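Side-chain contacts in MdcA (Pseudomonas aeruginosa, PDB 5VIT), which is the alpha subunit of malonate decarboxylase, a transferase that probably exchanges the acyl group carried by the enzyme's acyl carrier protein: residues P178-F181 with I185-V188; R26-G31 with V40-A45. One frame throughout, in Å; residues are numbered along the deposited sequence.

Contact 1 of 2, residues P178-F181 with I185-V188; sequences PTAF and IVIV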
loop_
_atom_site.group_PDB
_atom_site.type_symbol
_atom_site.label_atom_id
_atom_site.label_comp_id
_atom_site.label_asym_id
_atom_site.label_seq_id
_atom_site.Cartn_x
_atom_site.Cartn_y
_atom_site.Cartn_z
ATOM N N PRO A 178 16.205 24.236 -37.853
ATOM C CA PRO A 178 17.660 24.066 -37.986
ATOM C C PRO A 178 18.138 23.803 -39.415
ATOM O O PRO A 178 19.307 24.085 -39.681
ATOM C CB PRO A 178 17.985 22.853 -37.094
ATOM C CG PRO A 178 16.747 22.503 -36.352
ATOM C CD PRO A 178 15.630 23.418 -36.765
ATOM N N THR A 179 17.279 23.286 -40.298
ATOM C CA THR A 179 17.677 22.983 -41.676
ATOM C C THR A 179 17.618 24.228 -42.543
ATOM O O THR A 179 18.550 24.516 -43.294
ATOM C CB THR A 179 16.787 21.894 -42.332
ATOM O OG1 THR A 179 16.432 20.898 -41.369
ATOM C CG2 THR A 179 17.523 21.222 -43.514
ATOM N N ALA A 180 16.517 24.963 -42.439
ATOM C CA ALA A 180 16.345 26.185 -43.213
ATOM C C ALA A 180 17.419 27.221 -42.895
ATOM O O ALA A 180 17.859 27.943 -43.784
ATOM C CB ALA A 180 14.966 26.783 -42.974
ATOM N N PHE A 181 17.834 27.311 -41.636
ATOM C CA PHE A 181 18.738 28.392 -41.255
ATOM C C PHE A 181 20.200 27.955 -41.179
ATOM O O PHE A 181 21.038 28.684 -40.662
ATOM C CB PHE A 181 18.277 29.017 -39.940
ATOM C CG PHE A 181 16.983 29.780 -40.069
ATOM C CD1 PHE A 181 15.757 29.151 -39.844
ATOM C CD2 PHE A 181 16.989 31.119 -40.453
ATOM C CE1 PHE A 181 14.566 29.857 -39.983
ATOM C CE2 PHE A 181 15.802 31.837 -40.590
ATOM C CZ PHE A 181 14.593 31.215 -40.355
ATOM N N ILE A 185 18.566 22.042 -47.091
ATOM C CA ILE A 185 17.473 22.046 -48.062
ATOM C C ILE A 185 16.158 21.476 -47.492
ATOM O O ILE A 185 16.138 20.352 -46.983
ATOM C CB ILE A 185 17.893 21.276 -49.338
ATOM C CG1 ILE A 185 18.766 22.191 -50.210
ATOM C CG2 ILE A 185 16.665 20.764 -50.121
ATOM C CD1 ILE A 185 19.304 21.556 -51.435
ATOM N N VAL A 186 15.079 22.262 -47.580
ATOM C CA VAL A 186 13.778 21.876 -47.019
ATOM C C VAL A 186 12.708 21.545 -48.074
ATOM O O VAL A 186 12.221 22.424 -48.790
ATOM C CB VAL A 186 13.210 22.983 -46.100
ATOM C CG1 VAL A 186 11.795 22.618 -45.652
ATOM C CG2 VAL A 186 14.115 23.186 -44.894
ATOM N N ILE A 187 12.321 20.275 -48.136
ATOM C CA ILE A 187 11.295 19.820 -49.073
ATOM C C ILE A 187 10.043 19.411 -48.318
ATOM O O ILE A 187 10.097 18.557 -47.433
ATOM C CB ILE A 187 11.777 18.634 -49.914
ATOM C CG1 ILE A 187 13.115 18.948 -50.592
ATOM C CG2 ILE A 187 10.740 18.261 -50.962
ATOM C CD1 ILE A 187 13.772 17.721 -51.191
ATOM N N VAL A 188 8.918 20.016 -48.682
ATOM C CA VAL A 188 7.642 19.772 -48.027
ATOM C C VAL A 188 6.644 19.121 -48.996
ATOM O O VAL A 188 6.374 19.656 -50.069
ATOM C CB VAL A 188 7.068 21.100 -47.470
ATOM C CG1 VAL A 188 5.705 20.906 -46.832
ATOM C CG2 VAL A 188 8.047 21.716 -46.471
#

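Contact 2 of 2, residues R26-G31 with V40-A45; sequences RGLADG and VAALEA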
loop_
_atom_site.group_PDB
_atom_site.type_symbol
_atom_site.label_atom_id
_atom_site.label_comp_id
_atom_site.label_asym_id
_atom_site.label_seq_id
_atom_site.Cartn_x
_atom_site.Cartn_y
_atom_site.Cartn_z
ATOM N N ARG A 26 16.744 23.444 -61.287
ATOM C CA ARG A 26 16.086 24.687 -61.716
ATOM C C ARG A 26 15.213 24.485 -62.960
ATOM O O ARG A 26 14.144 25.097 -63.092
ATOM C CB ARG A 26 17.120 25.790 -61.970
ATOM C CG ARG A 26 16.569 27.013 -62.716
ATOM C CD ARG A 26 16.970 28.331 -62.042
ATOM N NE ARG A 26 16.702 29.507 -62.876
ATOM C CZ ARG A 26 15.559 30.192 -62.888
ATOM N NH1 ARG A 26 14.544 29.829 -62.108
ATOM N NH2 ARG A 26 15.431 31.248 -63.686
ATOM N N GLY A 27 15.658 23.610 -63.857
ATOM C CA GLY A 27 14.867 23.269 -65.021
ATOM C C GLY A 27 13.720 22.362 -64.635
ATOM O O GLY A 27 12.581 22.557 -65.055
ATOM N N LEU A 28 14.032 21.376 -63.802
ATOM C CA LEU A 28 13.064 20.382 -63.354
ATOM C C LEU A 28 11.916 20.980 -62.527
ATOM O O LEU A 28 10.853 20.373 -62.407
ATOM C CB LEU A 28 13.793 19.298 -62.553
ATOM C CG LEU A 28 13.007 18.210 -61.819
ATOM C CD1 LEU A 28 12.082 17.429 -62.755
ATOM C CD2 LEU A 28 13.970 17.275 -61.114
ATOM N N ALA A 29 12.120 22.177 -61.983
ATOM C CA ALA A 29 11.162 22.766 -61.052
ATOM C C ALA A 29 10.570 24.076 -61.559
ATOM O O ALA A 29 11.186 24.771 -62.370
ATOM C CB ALA A 29 11.822 22.986 -59.697
ATOM N N ASP A 30 9.377 24.406 -61.060
ATOM C CA ASP A 30 8.676 25.639 -61.417
ATOM C C ASP A 30 8.604 26.591 -60.218
ATOM O O ASP A 30 7.574 26.704 -59.536
ATOM C CB ASP A 30 7.266 25.320 -61.952
ATOM C CG ASP A 30 6.413 26.570 -62.178
ATOM O OD1 ASP A 30 6.947 27.592 -62.662
ATOM O OD2 ASP A 30 5.199 26.526 -61.869
ATOM N N GLY A 31 9.706 27.297 -59.978
ATOM C CA GLY A 31 9.813 28.144 -58.808
ATOM C C GLY A 31 9.996 27.240 -57.606
ATOM O O GLY A 31 10.923 26.436 -57.567
ATOM N N VAL A 40 11.614 11.868 -57.705
ATOM C CA VAL A 40 12.733 10.953 -57.513
ATOM C C VAL A 40 14.013 11.514 -58.134
ATOM O O VAL A 40 15.101 11.393 -57.564
ATOM C CB VAL A 40 12.427 9.561 -58.103
ATOM C CG1 VAL A 40 13.637 8.655 -58.007
ATOM C CG2 VAL A 40 11.242 8.938 -57.378
ATOM N N ALA A 41 13.873 12.144 -59.294
ATOM C CA ALA A 41 14.998 12.803 -59.940
ATOM C C ALA A 41 15.447 13.995 -59.105
ATOM O O ALA A 41 16.639 14.233 -58.943
ATOM C CB ALA A 41 14.621 13.246 -61.345
ATOM N N ALA A 42 14.477 14.740 -58.583
ATOM C CA ALA A 42 14.769 15.890 -57.739
ATOM C C ALA A 42 15.535 15.456 -56.489
ATOM O O ALA A 42 16.487 16.108 -56.092
ATOM C CB ALA A 42 13.484 16.608 -57.358
ATOM N N LEU A 43 15.129 14.342 -55.885
ATOM C CA LEU A 43 15.752 13.886 -54.650
ATOM C C LEU A 43 17.206 13.462 -54.872
ATOM O O LEU A 43 18.042 13.639 -53.988
ATOM C CB LEU A 43 14.960 12.732 -54.041
ATOM C CG LEU A 43 13.540 12.983 -53.530
ATOM C CD1 LEU A 43 12.997 11.708 -52.926
ATOM C CD2 LEU A 43 13.506 14.106 -52.513
ATOM N N GLU A 44 17.506 12.910 -56.046
ATOM C CA GLU A 44 18.876 12.509 -56.393
ATOM C C GLU A 44 19.748 13.719 -56.759
ATOM O O GLU A 44 20.980 13.659 -56.698
ATOM C CB GLU A 44 18.862 11.493 -57.549
ATOM C CG GLU A 44 18.174 10.164 -57.207
ATOM C CD GLU A 44 18.087 9.199 -58.386
ATOM O OE1 GLU A 44 17.859 7.986 -58.161
ATOM O OE2 GLU A 44 18.244 9.653 -59.538
ATOM N N ALA A 45 19.109 14.820 -57.136
ATOM C CA ALA A 45 19.832 16.070 -57.355
ATOM C C ALA A 45 20.077 16.844 -56.056
ATOM O O ALA A 45 21.186 17.324 -55.818
ATOM C CB ALA A 45 19.084 16.947 -58.335
#

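Contact 1 of 2, residues P178-F181 with I185-V188
Thr179 and Ala180, at the end of helix 172-180, pack against Ile185 and Val186, at the start of strand 185-190. This is the closing half of a beta-alpha-beta crossover. Strands 149-154 and 185-190 are parallel neighbours in the eight-stranded sheet, and helix 172-180 lies on the path between them. Only three residues separate helix segment and strand, so the chain turns sharply and the contact is local.

The contacts across the turn are apolar or van der Waals; no hydrogen bond joins the two segments. Val186 points its side chain toward the helix. Its CG1 is anti to the backbone N (chi1 174°), which leaves CG2 beside that N and facing the helix end. Val186 CG2 lies 3.9 Å from Thr179 CB and 4.2 Å from Ala180 CB. Val186 CG2 also reaches the helix backbone, 3.9 Å from Ala180 N. The same methyl thus rests against two consecutive residues of the last turn. The CB of Ile185 points the other way, and this residue offers its backbone to the helix. On that far face of the sheet its side chain touches Leu46 of helix 39-46 and Lys18 and Arg21 of helix 13-23.

The hydroxyl of Thr179 and the amide of Val186 are bonded outside the pair. Thr179 OG1 is hydrogen-bonded to Leu175 O, one turn back in the helix, so the hydroxyl is turned into its own helix. Val186 N is hydrogen-bonded to Asp211 OD2. Backbone bonds with Asn148 and Ala150 hold Ile185 in the sheet. With OG1 beside the backbone N of Thr179, Thr179 CG2 is anti to it, and this methyl lies against the backbone of Ile185, 3.8 Å from both its N and its O.

Contact 2 of 2, residues R26-G31 with V40-A45
Leu28 holds CG anti to its backbone N (chi1 173°), and its chi2 of 57° leaves CD2 as the extended end of the chain. These two torsions carry CD2 away from the backbone of 26-31 and out to Ala41 and Ala42 of the helix. CD2 does all the touching on this side. Leu28 CD2 lies against the backbone of Ala42, 3.6 Å from its N and 3.7 Å from its CA. The methyl of Ala42 is beside it as well, with CB 3.8 Å from Leu28 CD2. Ala41 adds its methyl, CB 4.1 Å from Leu28 CD2. One leucine methyl therefore meets two successive alanines, whose short side chains let it come up to the helix backbone.

The segments lie at the edge of a parallel sheet flanked by helices, consistent with the Rossmann-like clan of the family. Residues 26-31 lie in the loop between helix 13-23 and strand 33-34, an outermost strand of the parallel sheet within this chain. Helix 39-46 follows that strand. The chain therefore runs from loop to strand to helix, and the helix comes back alongside the preceding loop and meets the leucine. Ala42 also touches Leu34 of the strand, as does Ala29, so Leu34 lies near both segments.

The contact is van der Waals in kind, with no hydrogen bond across it, and it is only partly buried. Both segments also have polar partners outside the pair: Asp30 OD2 forms a salt bridge with Arg159 NH2, and Glu44 OE1 accepts a hydrogen bond from Asp74 N.

From the N terminus the chain first passes helix 13-23 and enters contact 2. That contact closes a loop of eight residues, which includes strand 33-34, by bringing 26-31 against helix 39-46. Contact 1 comes much later and closes a turn with three residues between its segments, from helix 172-180 to strand 185-190. The two loops are in series and neither nest nor cross. Their centres are about 16 Å apart, yet they meet: Ile187 CD1 packs 3.9 Å from Leu43 CD2. Helices 39-46 and 172-180 thus lie against opposite faces of strand 185-190, and the helix after edge strand 33-34 is tied to an inner strand of the parallel sheet.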